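Local coordinates for pesticidal crystal protein Cry2Aa (Bacillus thuringiensis serovar kurstaki, PDB 1I5P) that kills dipteran and lepidopteran larvae by binding to their midgut epithelial cells and promoting colloid-osmotic lysis, at residues L299-L308 against F422-P430; L48-S58 against T246-Y255. All coordinates share one frame; numbering follows the deposited sequence.

Contact 1: L299-L308 against F422-P430; sequences LFQVNSNYIL and FIRNISGVP
Arg424 O is gripped by two ordered waters that tie it to the chain segment 299-308. One water donates to it and to Ser304 O. The other lies 2.7 Å from Arg424 O and donates to it, donates also to Tyr306 O, and accepts from Leu308 N. Farther along the strand another water donates to Leu299 O and bonds to Ser427 OG. Asn425 makes the direct polar link. Its CG lies anti to the backbone N (chi1 -161°), which carries the amide to the loop. There Asn425 ND2 donates to Val302 O at 3.1 Å, with an N-H...O angle of 149°. The donor sits above the carbonyl plane of Val302. Phe300 O is also 3.1 Å from Asn425 ND2. At the other end of the amide, OD1 accepts from Tyr342 OH, so both ends are held and the flip of the group is fixed. This is the middle domain of the toxin, the beta prism. Segment 422-430 is a border strand of a three-stranded antiparallel sheet, and Arg424 and Asn425 form a classic beta bulge opposite Val467. Segment 299-308 runs from the end of helix 293-300 through a type II turn, Gln301 to Ser304, and an overlapping type I turn, Asn303 to Tyr306. Apolar groups flank the polar centre. The Phe300 ring meets the strand with its edge: Val429 CG1 lies in the ring plane, 3.9 Å from Phe300 CE2, and Ser427 OG is 3.4 Å from Phe300 CD2. At the bulge, Leu308 CD2 is 3.7 Å from Ile426 CG1, and the two side chains cross at about a right angle. The same methyl, Leu308 CD2, touches Ile423 O, before the bulge, at 3.5 Å.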
# COMPACT_ATOMS: atom_id res chain seq x y z
N LEU A 299 15.03 -0.44 -4.80
CA LEU A 299 15.47 0.82 -5.38
C LEU A 299 14.39 1.88 -5.27
O LEU A 299 14.67 3.04 -4.95
CB LEU A 299 15.82 0.62 -6.86
CG LEU A 299 16.08 1.89 -7.68
CD1 LEU A 299 17.38 2.53 -7.24
CD2 LEU A 299 16.14 1.53 -9.16
N PHE A 300 13.15 1.48 -5.56
CA PHE A 300 12.01 2.39 -5.52
C PHE A 300 11.69 2.91 -4.12
O PHE A 300 11.01 3.92 -3.99
CB PHE A 300 10.78 1.70 -6.13
CG PHE A 300 10.95 1.31 -7.58
CD1 PHE A 300 10.09 0.39 -8.16
CD2 PHE A 300 11.97 1.86 -8.36
CE1 PHE A 300 10.23 0.01 -9.50
CE2 PHE A 300 12.12 1.49 -9.70
CZ PHE A 300 11.24 0.57 -10.26
N GLN A 301 12.17 2.23 -3.09
CA GLN A 301 11.90 2.67 -1.72
C GLN A 301 13.10 3.32 -1.03
O GLN A 301 13.12 3.47 0.19
CB GLN A 301 11.39 1.50 -0.89
CG GLN A 301 10.01 1.03 -1.32
CD GLN A 301 9.49 -0.10 -0.47
OE1 GLN A 301 8.95 0.12 0.61
NE2 GLN A 301 9.67 -1.33 -0.95
N VAL A 302 14.10 3.69 -1.82
CA VAL A 302 15.28 4.34 -1.25
C VAL A 302 14.85 5.69 -0.68
O VAL A 302 14.20 6.48 -1.35
CB VAL A 302 16.38 4.56 -2.32
CG1 VAL A 302 17.37 5.63 -1.85
CG2 VAL A 302 17.10 3.25 -2.58
N ASN A 303 15.22 5.93 0.58
CA ASN A 303 14.89 7.17 1.27
C ASN A 303 13.39 7.32 1.48
O ASN A 303 12.88 8.43 1.50
CB ASN A 303 15.41 8.38 0.48
CG ASN A 303 16.93 8.51 0.52
OD1 ASN A 303 17.59 7.93 1.37
ND2 ASN A 303 17.49 9.30 -0.40
N SER A 304 12.69 6.20 1.64
CA SER A 304 11.24 6.24 1.86
C SER A 304 10.88 6.88 3.19
O SER A 304 9.75 7.32 3.38
CB SER A 304 10.65 4.82 1.83
OG SER A 304 10.30 4.44 0.51
N ASN A 305 11.83 6.92 4.12
CA ASN A 305 11.58 7.49 5.43
C ASN A 305 11.79 9.01 5.45
O ASN A 305 11.53 9.67 6.45
CB ASN A 305 12.47 6.82 6.48
CG ASN A 305 13.95 6.97 6.19
OD1 ASN A 305 14.39 6.82 5.05
ND2 ASN A 305 14.73 7.25 7.22
N TYR A 306 12.26 9.56 4.33
CA TYR A 306 12.47 10.99 4.22
C TYR A 306 11.27 11.67 3.57
O TYR A 306 10.39 11.00 3.02
CB TYR A 306 13.73 11.29 3.41
CG TYR A 306 15.01 11.06 4.19
CD1 TYR A 306 15.57 9.80 4.28
CD2 TYR A 306 15.61 12.11 4.90
CE1 TYR A 306 16.71 9.57 5.06
CE2 TYR A 306 16.73 11.89 5.68
CZ TYR A 306 17.28 10.62 5.76
OH TYR A 306 18.38 10.42 6.55
N ILE A 307 11.23 13.00 3.65
CA ILE A 307 10.14 13.77 3.06
C ILE A 307 10.52 14.28 1.68
O ILE A 307 11.38 15.15 1.54
CB ILE A 307 9.74 14.93 3.99
CG1 ILE A 307 9.21 14.36 5.31
CG2 ILE A 307 8.69 15.81 3.31
CD1 ILE A 307 8.81 15.39 6.33
N LEU A 308 9.86 13.72 0.67
CA LEU A 308 10.10 14.06 -0.73
C LEU A 308 9.94 15.54 -1.01
O LEU A 308 8.90 16.14 -0.71
CB LEU A 308 9.13 13.27 -1.62
CG LEU A 308 9.20 13.46 -3.14
CD1 LEU A 308 10.57 13.00 -3.64
CD2 LEU A 308 8.09 12.67 -3.82
N PHE A 422 -0.82 9.62 -1.91
CA PHE A 422 0.09 10.72 -2.20
C PHE A 422 1.36 10.12 -2.78
O PHE A 422 1.71 8.97 -2.49
CB PHE A 422 0.46 11.50 -0.93
CG PHE A 422 -0.72 12.13 -0.24
CD1 PHE A 422 -1.45 11.42 0.70
CD2 PHE A 422 -1.09 13.43 -0.53
CE1 PHE A 422 -2.54 12.00 1.35
CE2 PHE A 422 -2.18 14.03 0.11
CZ PHE A 422 -2.91 13.30 1.05
N ILE A 423 2.05 10.89 -3.61
CA ILE A 423 3.31 10.42 -4.15
C ILE A 423 4.31 10.74 -3.05
O ILE A 423 4.78 11.87 -2.94
CB ILE A 423 3.68 11.15 -5.45
CG1 ILE A 423 2.71 10.76 -6.57
CG2 ILE A 423 5.11 10.81 -5.84
CD1 ILE A 423 2.92 11.52 -7.86
N ARG A 424 4.59 9.76 -2.20
CA ARG A 424 5.53 9.95 -1.10
C ARG A 424 6.98 9.69 -1.47
O ARG A 424 7.88 9.92 -0.66
CB ARG A 424 5.13 9.06 0.09
CG ARG A 424 3.82 9.49 0.74
CD ARG A 424 3.88 10.93 1.24
NE ARG A 424 2.61 11.34 1.83
CZ ARG A 424 2.32 12.59 2.19
NH1 ARG A 424 3.21 13.56 2.02
NH2 ARG A 424 1.12 12.86 2.69
N ASN A 425 7.21 9.21 -2.68
CA ASN A 425 8.58 8.99 -3.13
C ASN A 425 8.63 8.91 -4.64
O ASN A 425 7.63 8.62 -5.30
CB ASN A 425 9.17 7.71 -2.52
CG ASN A 425 10.70 7.68 -2.59
OD1 ASN A 425 11.34 8.71 -2.82
ND2 ASN A 425 11.29 6.51 -2.38
N ILE A 426 9.81 9.20 -5.19
CA ILE A 426 10.02 9.14 -6.63
C ILE A 426 11.31 8.37 -6.86
O ILE A 426 12.25 8.47 -6.07
CB ILE A 426 10.15 10.55 -7.25
CG1 ILE A 426 8.81 11.28 -7.15
CG2 ILE A 426 10.57 10.44 -8.71
CD1 ILE A 426 8.87 12.74 -7.57
N SER A 427 11.34 7.58 -7.92
CA SER A 427 12.52 6.82 -8.25
C SER A 427 12.59 6.79 -9.77
O SER A 427 12.00 7.64 -10.43
CB SER A 427 12.42 5.40 -7.69
OG SER A 427 13.67 4.73 -7.78
N GLY A 428 13.31 5.83 -10.31
CA GLY A 428 13.42 5.74 -11.75
C GLY A 428 14.44 4.71 -12.17
O GLY A 428 15.16 4.16 -11.34
N VAL A 429 14.49 4.45 -13.47
CA VAL A 429 15.44 3.49 -14.01
C VAL A 429 16.02 4.01 -15.32
O VAL A 429 15.40 4.85 -15.99
CB VAL A 429 14.78 2.11 -14.28
CG1 VAL A 429 14.26 1.52 -12.98
CG2 VAL A 429 13.65 2.26 -15.29
N PRO A 430 17.23 3.56 -15.68
CA PRO A 430 17.84 4.00 -16.93
C PRO A 430 17.25 3.13 -18.05
O PRO A 430 16.50 2.19 -17.77
CB PRO A 430 19.31 3.72 -16.70
CG PRO A 430 19.25 2.44 -15.93
CD PRO A 430 18.19 2.77 -14.89
O HOH W 1 15.65 5.34 -5.84
O HOH W 2 14.24 7.31 -4.66
O HOH W 3 7.88 8.06 1.67
O HOH W 4 8.00 11.62 1.41

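Contact 2: L48-S58 against T246-Y255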
# COMPACT_ATOMS: atom_id res chain seq x y z
N LEU A 48 -6.70 0.87 -13.65
CA LEU A 48 -6.03 -0.21 -14.36
C LEU A 48 -7.09 -1.24 -14.66
O LEU A 48 -6.84 -2.43 -14.57
CB LEU A 48 -4.95 -0.83 -13.47
CG LEU A 48 -3.63 -0.09 -13.33
CD1 LEU A 48 -3.85 1.31 -12.73
CD2 LEU A 48 -2.71 -0.93 -12.47
N TYR A 49 -8.28 -0.76 -15.02
CA TYR A 49 -9.44 -1.61 -15.27
C TYR A 49 -9.88 -2.05 -13.88
O TYR A 49 -10.64 -3.00 -13.71
CB TYR A 49 -9.09 -2.81 -16.16
CG TYR A 49 -9.20 -2.50 -17.63
CD1 TYR A 49 -8.10 -2.05 -18.36
CD2 TYR A 49 -10.44 -2.56 -18.28
CE1 TYR A 49 -8.22 -1.67 -19.69
CE2 TYR A 49 -10.57 -2.18 -19.61
CZ TYR A 49 -9.46 -1.73 -20.31
OH TYR A 49 -9.61 -1.33 -21.62
N VAL A 50 -9.37 -1.34 -12.88
CA VAL A 50 -9.70 -1.61 -11.49
C VAL A 50 -11.10 -1.06 -11.23
O VAL A 50 -11.40 0.08 -11.58
CB VAL A 50 -8.71 -0.92 -10.51
CG1 VAL A 50 -9.20 -1.08 -9.07
CG2 VAL A 50 -7.33 -1.53 -10.66
N ALA A 51 -11.95 -1.88 -10.62
CA ALA A 51 -13.31 -1.47 -10.29
C ALA A 51 -13.21 -0.56 -9.08
O ALA A 51 -12.69 -0.95 -8.03
CB ALA A 51 -14.15 -2.69 -9.96
N PRO A 52 -13.69 0.69 -9.20
CA PRO A 52 -13.66 1.66 -8.10
C PRO A 52 -14.21 1.17 -6.76
O PRO A 52 -13.76 1.63 -5.71
CB PRO A 52 -14.46 2.84 -8.66
CG PRO A 52 -15.39 2.18 -9.65
CD PRO A 52 -14.43 1.25 -10.34
N VAL A 53 -15.17 0.26 -6.79
CA VAL A 53 -15.73 -0.25 -5.54
C VAL A 53 -14.66 -0.85 -4.63
O VAL A 53 -14.80 -0.82 -3.40
CB VAL A 53 -16.82 -1.32 -5.81
CG1 VAL A 53 -16.19 -2.58 -6.40
CG2 VAL A 53 -17.56 -1.64 -4.53
N VAL A 54 -13.60 -1.40 -5.21
CA VAL A 54 -12.55 -2.00 -4.38
C VAL A 54 -11.94 -0.94 -3.48
O VAL A 54 -11.60 -1.21 -2.32
CB VAL A 54 -11.44 -2.68 -5.24
CG1 VAL A 54 -12.07 -3.68 -6.20
CG2 VAL A 54 -10.63 -1.64 -5.99
N GLY A 55 -11.82 0.27 -4.01
CA GLY A 55 -11.26 1.37 -3.25
C GLY A 55 -12.20 1.78 -2.13
O GLY A 55 -11.76 2.07 -1.02
N THR A 56 -13.50 1.80 -2.42
CA THR A 56 -14.49 2.16 -1.42
C THR A 56 -14.51 1.13 -0.30
O THR A 56 -14.50 1.49 0.88
CB THR A 56 -15.91 2.24 -2.03
OG1 THR A 56 -15.91 3.17 -3.12
CG2 THR A 56 -16.91 2.71 -0.99
N VAL A 57 -14.54 -0.14 -0.66
CA VAL A 57 -14.57 -1.21 0.33
C VAL A 57 -13.35 -1.19 1.24
O VAL A 57 -13.48 -1.28 2.46
CB VAL A 57 -14.68 -2.60 -0.33
CG1 VAL A 57 -14.62 -3.69 0.74
CG2 VAL A 57 -15.98 -2.71 -1.11
N SER A 58 -12.17 -1.05 0.66
CA SER A 58 -10.96 -1.03 1.46
C SER A 58 -10.98 0.18 2.40
O SER A 58 -10.66 0.07 3.58
CB SER A 58 -9.72 -1.00 0.56
OG SER A 58 -9.79 0.05 -0.38
N THR A 246 -0.18 -3.55 -8.89
CA THR A 246 -1.15 -2.56 -8.45
C THR A 246 -2.55 -3.12 -8.51
O THR A 246 -3.32 -3.01 -7.55
CB THR A 246 -1.08 -1.30 -9.33
OG1 THR A 246 0.14 -0.59 -9.03
CG2 THR A 246 -2.27 -0.39 -9.07
N TYR A 247 -2.89 -3.74 -9.64
CA TYR A 247 -4.21 -4.31 -9.83
C TYR A 247 -4.53 -5.30 -8.70
O TYR A 247 -5.59 -5.21 -8.08
CB TYR A 247 -4.30 -5.03 -11.18
CG TYR A 247 -5.72 -5.38 -11.56
CD1 TYR A 247 -6.47 -4.54 -12.40
CD2 TYR A 247 -6.35 -6.50 -11.01
CE1 TYR A 247 -7.81 -4.82 -12.68
CE2 TYR A 247 -7.68 -6.78 -11.28
CZ TYR A 247 -8.41 -5.94 -12.11
OH TYR A 247 -9.74 -6.20 -12.35
N MET A 248 -3.61 -6.22 -8.43
CA MET A 248 -3.82 -7.21 -7.37
C MET A 248 -3.76 -6.63 -5.96
O MET A 248 -4.45 -7.10 -5.05
CB MET A 248 -2.81 -8.35 -7.51
CG MET A 248 -3.04 -9.24 -8.74
SD MET A 248 -4.67 -10.04 -8.73
CE MET A 248 -4.98 -10.26 -10.51
N PHE A 249 -2.94 -5.61 -5.76
CA PHE A 249 -2.85 -5.02 -4.43
C PHE A 249 -4.14 -4.26 -4.09
O PHE A 249 -4.59 -4.27 -2.95
CB PHE A 249 -1.63 -4.11 -4.33
CG PHE A 249 -0.44 -4.78 -3.70
CD1 PHE A 249 0.23 -5.81 -4.37
CD2 PHE A 249 -0.03 -4.44 -2.41
CE1 PHE A 249 1.29 -6.48 -3.77
CE2 PHE A 249 1.04 -5.10 -1.80
CZ PHE A 249 1.70 -6.13 -2.48
N LEU A 250 -4.74 -3.62 -5.09
CA LEU A 250 -5.98 -2.88 -4.86
C LEU A 250 -7.20 -3.80 -4.77
O LEU A 250 -8.12 -3.54 -4.00
CB LEU A 250 -6.20 -1.86 -5.99
CG LEU A 250 -5.34 -0.60 -5.93
CD1 LEU A 250 -5.57 0.23 -7.18
CD2 LEU A 250 -5.70 0.20 -4.69
N ASN A 251 -7.18 -4.87 -5.56
CA ASN A 251 -8.27 -5.84 -5.61
C ASN A 251 -8.17 -6.95 -4.59
O ASN A 251 -9.17 -7.58 -4.24
CB ASN A 251 -8.33 -6.49 -7.00
CG ASN A 251 -9.17 -5.72 -7.97
OD1 ASN A 251 -10.39 -5.83 -7.96
ND2 ASN A 251 -8.52 -4.93 -8.82
N VAL A 252 -6.96 -7.22 -4.11
CA VAL A 252 -6.75 -8.31 -3.19
C VAL A 252 -5.96 -8.07 -1.91
O VAL A 252 -6.44 -8.34 -0.81
CB VAL A 252 -6.10 -9.51 -3.93
CG1 VAL A 252 -5.87 -10.67 -2.96
CG2 VAL A 252 -6.98 -9.95 -5.10
N PHE A 253 -4.74 -7.57 -2.03
CA PHE A 253 -3.91 -7.41 -0.84
C PHE A 253 -4.20 -6.30 0.15
O PHE A 253 -3.72 -6.36 1.29
CB PHE A 253 -2.45 -7.46 -1.25
CG PHE A 253 -2.09 -8.76 -1.92
CD1 PHE A 253 -1.97 -8.84 -3.30
CD2 PHE A 253 -2.02 -9.93 -1.17
CE1 PHE A 253 -1.81 -10.07 -3.93
CE2 PHE A 253 -1.86 -11.16 -1.78
CZ PHE A 253 -1.75 -11.23 -3.16
N GLU A 254 -4.98 -5.31 -0.26
CA GLU A 254 -5.35 -4.26 0.68
C GLU A 254 -6.21 -4.97 1.71
O GLU A 254 -6.18 -4.67 2.90
CB GLU A 254 -6.18 -3.18 -0.03
CG GLU A 254 -5.36 -1.99 -0.46
CD GLU A 254 -4.75 -1.25 0.72
OE1 GLU A 254 -3.54 -0.95 0.67
OE2 GLU A 254 -5.49 -0.97 1.70
N TYR A 255 -6.98 -5.95 1.23
CA TYR A 255 -7.85 -6.73 2.09
C TYR A 255 -7.05 -7.71 2.94
O TYR A 255 -7.28 -7.84 4.14
CB TYR A 255 -8.88 -7.48 1.25
CG TYR A 255 -9.69 -6.56 0.37
CD1 TYR A 255 -9.69 -6.71 -1.02
CD2 TYR A 255 -10.43 -5.51 0.92
CE1 TYR A 255 -10.41 -5.82 -1.84
CE2 TYR A 255 -11.15 -4.64 0.12
CZ TYR A 255 -11.14 -4.79 -1.25
OH TYR A 255 -11.87 -3.92 -2.02
O HOH W 5 -11.12 -4.68 -10.39
O HOH W 6 -8.42 -1.16 -2.61
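Helix 53-58 and helix 246-255 run in the same general direction, with 32° between their axes and a closest approach of 9.1 Å. Val54 CA lies 5.9 Å from Asn251 CA. Before the first helix, residues 48-52 form a non-helical link that passes the edge of the Tyr247 ring. The second helix widens into a pi-type turn at 249-253, where Met248 O accepts from both Val252 N and Phe253 N. Both helices belong to the N-terminal helical bundle of the three-domain delta-endotoxins. Leu48 CD2 presses tightly on Thr246 CG2. The Tyr247 ring stands with its CG anti to the backbone N (chi1 -167°) and turns an edge to the link. Leu48 O lies in the ring plane there, 3.0 Å from Tyr247 CD1. Val50 CG2 packs obliquely on the same ring, 3.6 Å from Tyr247 CD1. Asn251 ND2 lies above one face of the Tyr247 ring, toward its rim, and donates to Tyr247 O at 3.0 Å, with an N-H...O angle of 158°. This bond holds the amide with OD1 toward a water that also joins Ala51 N and Tyr247 OH. Tyr247 OH bonds to Thr97 too. Val54 CG1 comes within 3.2 Å of Asn251 OD1. Farther along, Tyr255 reaches across to the first helix, and its OH donates a weak bond to Val54 O at 2.7 Å. Val57 CG1 packs on Tyr255 CE2. A second water donates to Leu250 O and Ser58 OG. One weak direct bond and two bridging waters cross an otherwise mostly apolar contact, so water carries much of its polar linkage.

In the fold
The contacts lie in different domains. Contact 2 joins an early helix, 53-65, to helix 238-259, the last long helix of the chain's N-terminal part, bringing together segments 188 residues apart. Contact 1 lies wholly in the middle domain, between a helix end with its turns and a strand 114 residues later. The chain completes contact 2 before contact 1 begins. Their centres are 22 Å apart and their nearest atoms about 9 Å, so they do not touch. The space between is bridged in part by residues next to strands 422-430 and 462-469: Tyr421 meets Leu250, and Arg470 meets Ser58 while the neighbouring Lys471 O accepts from Arg424 NE. Both contacts are largely buried.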